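Local atomic coordinates of tautomerase (Bordetella trematum, PDB entry 6VVR), a protein that is a trimeric member of the tautomerase superfamily (MIF clan), each chain folding as two beta-alpha-beta units that share one sheet backed by two helices. Residues L79-N84 with V98-L102; L2-M8 with M60-D66. All coordinates share one frame. Numbering follows the deposited sequence.

Contact 1 (L79-N84 with V98-L102)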
loop_
_atom_site.group_PDB
_atom_site.type_symbol
_atom_site.label_atom_id
_atom_site.label_comp_id
_atom_site.label_asym_id
_atom_site.label_seq_id
_atom_site.Cartn_x
_atom_site.Cartn_y
_atom_site.Cartn_z
ATOM N N LEU A 79 -9.228 11.139 -13.146
ATOM C CA LEU A 79 -8.561 11.166 -11.846
ATOM C C LEU A 79 -7.064 10.891 -11.983
ATOM O O LEU A 79 -6.246 11.594 -11.386
ATOM C CB LEU A 79 -9.227 10.157 -10.898
ATOM C CG LEU A 79 -8.646 9.946 -9.495
ATOM C CD1 LEU A 79 -8.695 11.216 -8.649
ATOM C CD2 LEU A 79 -9.397 8.811 -8.795
ATOM N N ILE A 80 -6.691 9.866 -12.760
ATOM C CA ILE A 80 -5.275 9.562 -12.985
ATOM C C ILE A 80 -4.576 10.755 -13.611
ATOM O O ILE A 80 -3.473 11.142 -13.204
ATOM C CB ILE A 80 -5.126 8.310 -13.876
ATOM C CG1 ILE A 80 -5.596 7.059 -13.130
ATOM C CG2 ILE A 80 -3.686 8.165 -14.365
ATOM C CD1 ILE A 80 -5.742 5.840 -14.018
ATOM N N LEU A 81 -5.215 11.357 -14.612
ATOM C CA LEU A 81 -4.620 12.496 -15.300
ATOM C C LEU A 81 -4.456 13.679 -14.357
ATOM O O LEU A 81 -3.391 14.306 -14.327
ATOM C CB LEU A 81 -5.484 12.881 -16.502
ATOM C CG LEU A 81 -4.994 13.955 -17.477
ATOM C CD1 LEU A 81 -3.673 13.553 -18.116
ATOM C CD2 LEU A 81 -6.049 14.184 -18.556
ATOM N N ALA A 82 -5.496 13.987 -13.575
ATOM C CA ALA A 82 -5.447 15.145 -12.689
ATOM C C ALA A 82 -4.433 14.947 -11.571
ATOM O O ALA A 82 -3.747 15.895 -11.170
ATOM C CB ALA A 82 -6.836 15.429 -12.111
ATOM N N LEU A 83 -4.336 13.727 -11.036
ATOM C CA LEU A 83 -3.337 13.467 -10.004
ATOM C C LEU A 83 -1.923 13.534 -10.573
ATOM O O LEU A 83 -1.031 14.131 -9.960
ATOM C CB LEU A 83 -3.596 12.108 -9.353
ATOM C CG LEU A 83 -4.860 12.050 -8.489
ATOM C CD1 LEU A 83 -5.146 10.621 -8.071
ATOM C CD2 LEU A 83 -4.724 12.959 -7.266
ATOM N N ASN A 84 -1.697 12.936 -11.750
ATOM C CA ASN A 84 -0.380 13.025 -12.374
ATOM C C ASN A 84 0.039 14.482 -12.554
ATOM O O ASN A 84 1.154 14.870 -12.187
ATOM C CB ASN A 84 -0.371 12.280 -13.715
ATOM C CG ASN A 84 1.020 11.715 -14.079
ATOM O OD1 ASN A 84 1.850 12.414 -14.666
ATOM N ND2 ASN A 84 1.262 10.448 -13.742
ATOM N N VAL A 98 6.125 10.116 -13.017
ATOM C CA VAL A 98 5.060 9.968 -12.033
ATOM C C VAL A 98 4.209 8.774 -12.435
ATOM O O VAL A 98 4.000 8.536 -13.626
ATOM C CB VAL A 98 4.209 11.250 -11.963
ATOM C CG1 VAL A 98 3.123 11.128 -10.904
ATOM C CG2 VAL A 98 5.100 12.450 -11.680
ATOM N N ARG A 99 3.725 8.023 -11.446
ATOM C CA ARG A 99 2.766 6.953 -11.673
ATOM C C ARG A 99 1.609 7.096 -10.691
ATOM O O ARG A 99 1.808 7.508 -9.545
ATOM C CB ARG A 99 3.411 5.571 -11.518
ATOM C CG ARG A 99 4.381 5.192 -12.633
ATOM C CD ARG A 99 3.712 5.181 -14.013
ATOM N NE ARG A 99 4.660 4.789 -15.065
ATOM C CZ ARG A 99 5.487 5.629 -15.685
ATOM N NH1 ARG A 99 6.312 5.179 -16.626
ATOM N NH2 ARG A 99 5.496 6.920 -15.368
ATOM N N VAL A 100 0.404 6.753 -11.150
ATOM C CA VAL A 100 -0.805 6.742 -10.330
ATOM C C VAL A 100 -1.432 5.362 -10.444
ATOM O O VAL A 100 -1.581 4.846 -11.555
ATOM C CB VAL A 100 -1.825 7.804 -10.783
ATOM C CG1 VAL A 100 -3.071 7.757 -9.877
ATOM C CG2 VAL A 100 -1.211 9.180 -10.804
ATOM N N VAL A 101 -1.809 4.774 -9.309
ATOM C CA VAL A 101 -2.458 3.467 -9.261
ATOM C C VAL A 101 -3.782 3.622 -8.528
ATOM O O VAL A 101 -3.816 4.152 -7.412
ATOM C CB VAL A 101 -1.587 2.422 -8.546
ATOM C CG1 VAL A 101 -2.306 1.071 -8.508
ATOM C CG2 VAL A 101 -0.225 2.330 -9.208
ATOM N N LEU A 102 -4.865 3.169 -9.153
ATOM C CA LEU A 102 -6.181 3.169 -8.530
ATOM C C LEU A 102 -6.519 1.744 -8.126
ATOM O O LEU A 102 -6.372 0.814 -8.931
ATOM C CB LEU A 102 -7.260 3.704 -9.476
ATOM C CG LEU A 102 -7.011 5.034 -10.192
ATOM C CD1 LEU A 102 -8.229 5.404 -11.033
ATOM C CD2 LEU A 102 -6.666 6.164 -9.207
HETATM O O HOH W 1 0.290 7.776 -14.004
#

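Contact 2 (L2-M8 with M60-D66)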
loop_
_atom_site.group_PDB
_atom_site.type_symbol
_atom_site.label_atom_id
_atom_site.label_comp_id
_atom_site.label_asym_id
_atom_site.label_seq_id
_atom_site.Cartn_x
_atom_site.Cartn_y
_atom_site.Cartn_z
ATOM N N LEU A 2 -8.681 7.402 -0.549
ATOM C CA LEU A 2 -7.582 7.395 0.404
ATOM C C LEU A 2 -6.281 7.303 -0.378
ATOM O O LEU A 2 -6.024 6.294 -1.043
ATOM C CB LEU A 2 -7.724 6.237 1.392
ATOM C CG LEU A 2 -9.111 6.214 2.061
ATOM C CD1 LEU A 2 -9.210 5.094 3.054
ATOM C CD2 LEU A 2 -9.417 7.543 2.736
ATOM N N LEU A 3 -5.474 8.356 -0.309
ATOM C CA LEU A 3 -4.246 8.457 -1.086
ATOM C C LEU A 3 -3.038 8.244 -0.192
ATOM O O LEU A 3 -2.956 8.818 0.897
ATOM C CB LEU A 3 -4.134 9.823 -1.766
ATOM C CG LEU A 3 -4.927 10.076 -3.048
ATOM C CD1 LEU A 3 -6.434 9.989 -2.816
ATOM C CD2 LEU A 3 -4.552 11.431 -3.625
ATOM N N ASN A 4 -2.089 7.442 -0.655
ATOM C CA ASN A 4 -0.773 7.437 -0.039
ATOM C C ASN A 4 0.243 7.734 -1.124
ATOM O O ASN A 4 0.223 7.112 -2.197
ATOM C CB ASN A 4 -0.476 6.131 0.712
ATOM C CG ASN A 4 -0.740 4.900 -0.101
ATOM O OD1 ASN A 4 0.186 4.305 -0.660
ATOM N ND2 ASN A 4 -1.995 4.474 -0.136
ATOM N N VAL A 5 1.096 8.718 -0.850
ATOM C CA VAL A 5 1.921 9.379 -1.848
ATOM C C VAL A 5 3.381 9.176 -1.484
ATOM O O VAL A 5 3.762 9.280 -0.313
ATOM C CB VAL A 5 1.592 10.881 -1.926
ATOM C CG1 VAL A 5 2.347 11.529 -3.083
ATOM C CG2 VAL A 5 0.101 11.057 -2.062
ATOM N N HIS A 6 4.199 8.917 -2.496
ATOM C CA HIS A 6 5.570 8.469 -2.306
ATOM C C HIS A 6 6.451 9.309 -3.213
ATOM O O HIS A 6 6.274 9.275 -4.431
ATOM C CB HIS A 6 5.678 6.976 -2.636
ATOM C CG HIS A 6 4.681 6.140 -1.893
ATOM N ND1 HIS A 6 4.990 5.487 -0.719
ATOM C CD2 HIS A 6 3.370 5.887 -2.131
ATOM C CE1 HIS A 6 3.919 4.848 -0.277
ATOM N NE2 HIS A 6 2.922 5.078 -1.115
ATOM N N ILE A 7 7.347 10.104 -2.625
ATOM C CA ILE A 7 8.139 11.068 -3.380
ATOM C C ILE A 7 9.592 10.960 -2.945
ATOM O O ILE A 7 9.920 10.374 -1.914
ATOM C CB ILE A 7 7.637 12.519 -3.215
ATOM C CG1 ILE A 7 7.768 12.980 -1.771
ATOM C CG2 ILE A 7 6.195 12.645 -3.683
ATOM C CD1 ILE A 7 7.467 14.465 -1.585
ATOM N N MET A 8 10.468 11.531 -3.762
ATOM C CA MET A 8 11.881 11.562 -3.433
ATOM C C MET A 8 12.133 12.594 -2.342
ATOM O O MET A 8 11.460 13.629 -2.272
ATOM C CB MET A 8 12.718 11.903 -4.671
ATOM C CG MET A 8 12.486 10.987 -5.864
ATOM S SD MET A 8 12.630 9.260 -5.389
ATOM C CE MET A 8 14.349 9.154 -4.913
ATOM N N MET A 60 11.343 9.296 -8.986
ATOM C CA MET A 60 9.988 8.807 -9.181
ATOM C C MET A 60 9.059 9.530 -8.219
ATOM O O MET A 60 9.482 10.083 -7.198
ATOM C CB MET A 60 9.882 7.285 -8.974
ATOM C CG MET A 60 10.115 6.799 -7.553
ATOM S SD MET A 60 8.595 6.849 -6.559
ATOM C CE MET A 60 9.271 7.374 -4.974
ATOM N N ALA A 61 7.781 9.531 -8.573
ATOM C CA ALA A 61 6.710 9.824 -7.640
ATOM C C ALA A 61 5.612 8.810 -7.892
ATOM O O ALA A 61 5.432 8.334 -9.018
ATOM C CB ALA A 61 6.168 11.254 -7.780
ATOM N N LEU A 62 4.899 8.462 -6.830
ATOM C CA LEU A 62 3.860 7.444 -6.906
ATOM C C LEU A 62 2.674 7.876 -6.061
ATOM O O LEU A 62 2.846 8.218 -4.888
ATOM C CB LEU A 62 4.389 6.093 -6.418
ATOM C CG LEU A 62 3.339 4.984 -6.342
ATOM C CD1 LEU A 62 2.853 4.593 -7.753
ATOM C CD2 LEU A 62 3.899 3.781 -5.590
ATOM N N VAL A 63 1.480 7.871 -6.656
ATOM C CA VAL A 63 0.235 8.132 -5.936
ATOM C C VAL A 63 -0.599 6.858 -5.984
ATOM O O VAL A 63 -1.039 6.441 -7.060
ATOM C CB VAL A 63 -0.540 9.326 -6.526
ATOM C CG1 VAL A 63 -1.801 9.609 -5.704
ATOM C CG2 VAL A 63 0.341 10.587 -6.597
ATOM N N ASN A 64 -0.811 6.239 -4.826
ATOM C CA ASN A 64 -1.711 5.104 -4.693
ATOM C C ASN A 64 -3.054 5.581 -4.162
ATOM O O ASN A 64 -3.106 6.275 -3.138
ATOM C CB ASN A 64 -1.128 4.060 -3.741
ATOM C CG ASN A 64 0.132 3.420 -4.279
ATOM O OD1 ASN A 64 0.291 3.254 -5.488
ATOM N ND2 ASN A 64 1.038 3.054 -3.377
ATOM N N VAL A 65 -4.136 5.190 -4.839
ATOM C CA VAL A 65 -5.491 5.628 -4.509
ATOM C C VAL A 65 -6.340 4.399 -4.228
ATOM O O VAL A 65 -6.561 3.574 -5.126
ATOM C CB VAL A 65 -6.127 6.448 -5.640
ATOM C CG1 VAL A 65 -7.500 6.968 -5.196
ATOM C CG2 VAL A 65 -5.206 7.572 -6.097
ATOM N N ASP A 66 -6.812 4.270 -2.990
ATOM C CA ASP A 66 -7.844 3.302 -2.659
ATOM C C ASP A 66 -9.167 4.050 -2.665
ATOM O O ASP A 66 -9.348 5.001 -1.894
ATOM C CB ASP A 66 -7.587 2.650 -1.299
ATOM C CG ASP A 66 -6.341 1.789 -1.297
ATOM O OD1 ASP A 66 -6.120 1.037 -2.265
ATOM O OD2 ASP A 66 -5.569 1.870 -0.334
HETATM O O HOH W 2 9.367 12.715 -6.220
#

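Contact 1 (L79-N84 with V98-L102)
In the second beta-alpha-beta unit of this tautomerase fold, helix 73-91 lies across the strand that follows it, and contact 1 is where the helix meets the first residues of that strand. The axes of 79-84 and 98-102 come within 8.3 Å and run at 144°, so the chain comes back along the sheet roughly against the helix direction. Every second strand residue, Val98, Val100 and Leu102, sends its CA-to-CB bond at the helix; Arg99 and Val101 point away. Val100 is the central bump. Its CG2 sinks into the hollow between Ile80 and Asn84, 3.8 Å from Ile80 O and 3.9 Å from Asn84 N, close enough to touch helix backbone, while its CG1 meets Leu83 CD1 at 4.0 Å. Leu102 fills the next gap, between Leu79 and Ile80: its CD2 is 3.8 Å from Leu79 CD2 and its CD1 3.8 Å from Ile80 CG1. At the other end Val98 packs under Asn84, with CG1 3.5 Å from Asn84 ND2, and also touches Val87 and Ser88 further along the helix. Leu79 and Leu83 continue past this strand to helix 13-31 and strand 61-68, whereas Ile80 and Asn84 sit beside Gly115 of a second subunit; that subunit also shares backbone hydrogen bonds with Val100 and Leu102. The polar trimming is slight. Val98 O receives a good bond from Arg99 NH2 (2.8 Å) and a weak one from Asn84 ND2 (3.3 Å), and a water weakly bridges Asn84 ND2, at 2.9 Å, to Val100 N, at 3.0 Å.

Contact 2 (L2-M8 with M60-D66)
Strands 2-8 and 61-66, the central strands of the tautomerase-fold sheet, one from each beta-alpha-beta unit, form an antiparallel pair, their axes 4.7 Å apart and at 173°, and nearly every polar group along the seam finds a partner. Three hydrogen-bonded pairs carry the backbone. Leu2 N gives to Asp66 O (2.8 Å) and Asp66 N to Leu2 O (2.9 Å); Asn4 N gives to Asn64 O (2.9 Å) and Asn64 N to Asn4 O (3.0 Å); His6 N gives to Leu62 O (2.8 Å) and Leu62 N to His6 O (2.9 Å). Beyond them a water takes over, accepting from Met8 N at 2.9 Å and donating to Met60 O at 2.8 Å, whereas the buried Met60 N has no partner in the model. The side chains of these hydrogen-bonded pairs share one face, and Asn4 OD1 is the busy acceptor there: Asn64 ND2 reaches it across the strands at 3.1 Å, and His6 NE2 along its own strand at 2.9 Å. The other ring nitrogen, His6 ND1, is bonded to Tyr45 OH. Asp66 has two salt bridges, through OD1 to Arg103 of its own chain and through OD2 to Arg103 of the third subunit. The opposite face, of the non-hydrogen-bonded pairs, is apolar: Leu3 CD2 meets Val63 CG1 at 3.9 Å. Helices 13-31 and 73-91 cover this apolar side, with Leu23 on Val5 and Val87 on Val63, while strand 39-45 continues the sheet beyond 2-8 and strand 98-105 continues it beyond 61-68.

Overall arrangement
The two contacts meet on one sheet, their centres 9 Å apart, and both strands of contact 2 precede contact 1 in the chain. Strand 61-68 belongs to contact 2, leads directly into helix 73-91, and neighbours strand 98-105 in the sheet, so contact 1 packs the crossover helix of the unit that strand begins. Probable hydrogen bonds from Val101 N to Val63 O (2.9 Å) and from Val65 N to Val101 O (2.8 Å) join them. Contact 2 thus couples the two beta-alpha-beta halves through their antiparallel central strands, while contact 1 closes the second half. Both also touch the second subunit, tying the core of the chain to the trimer interface.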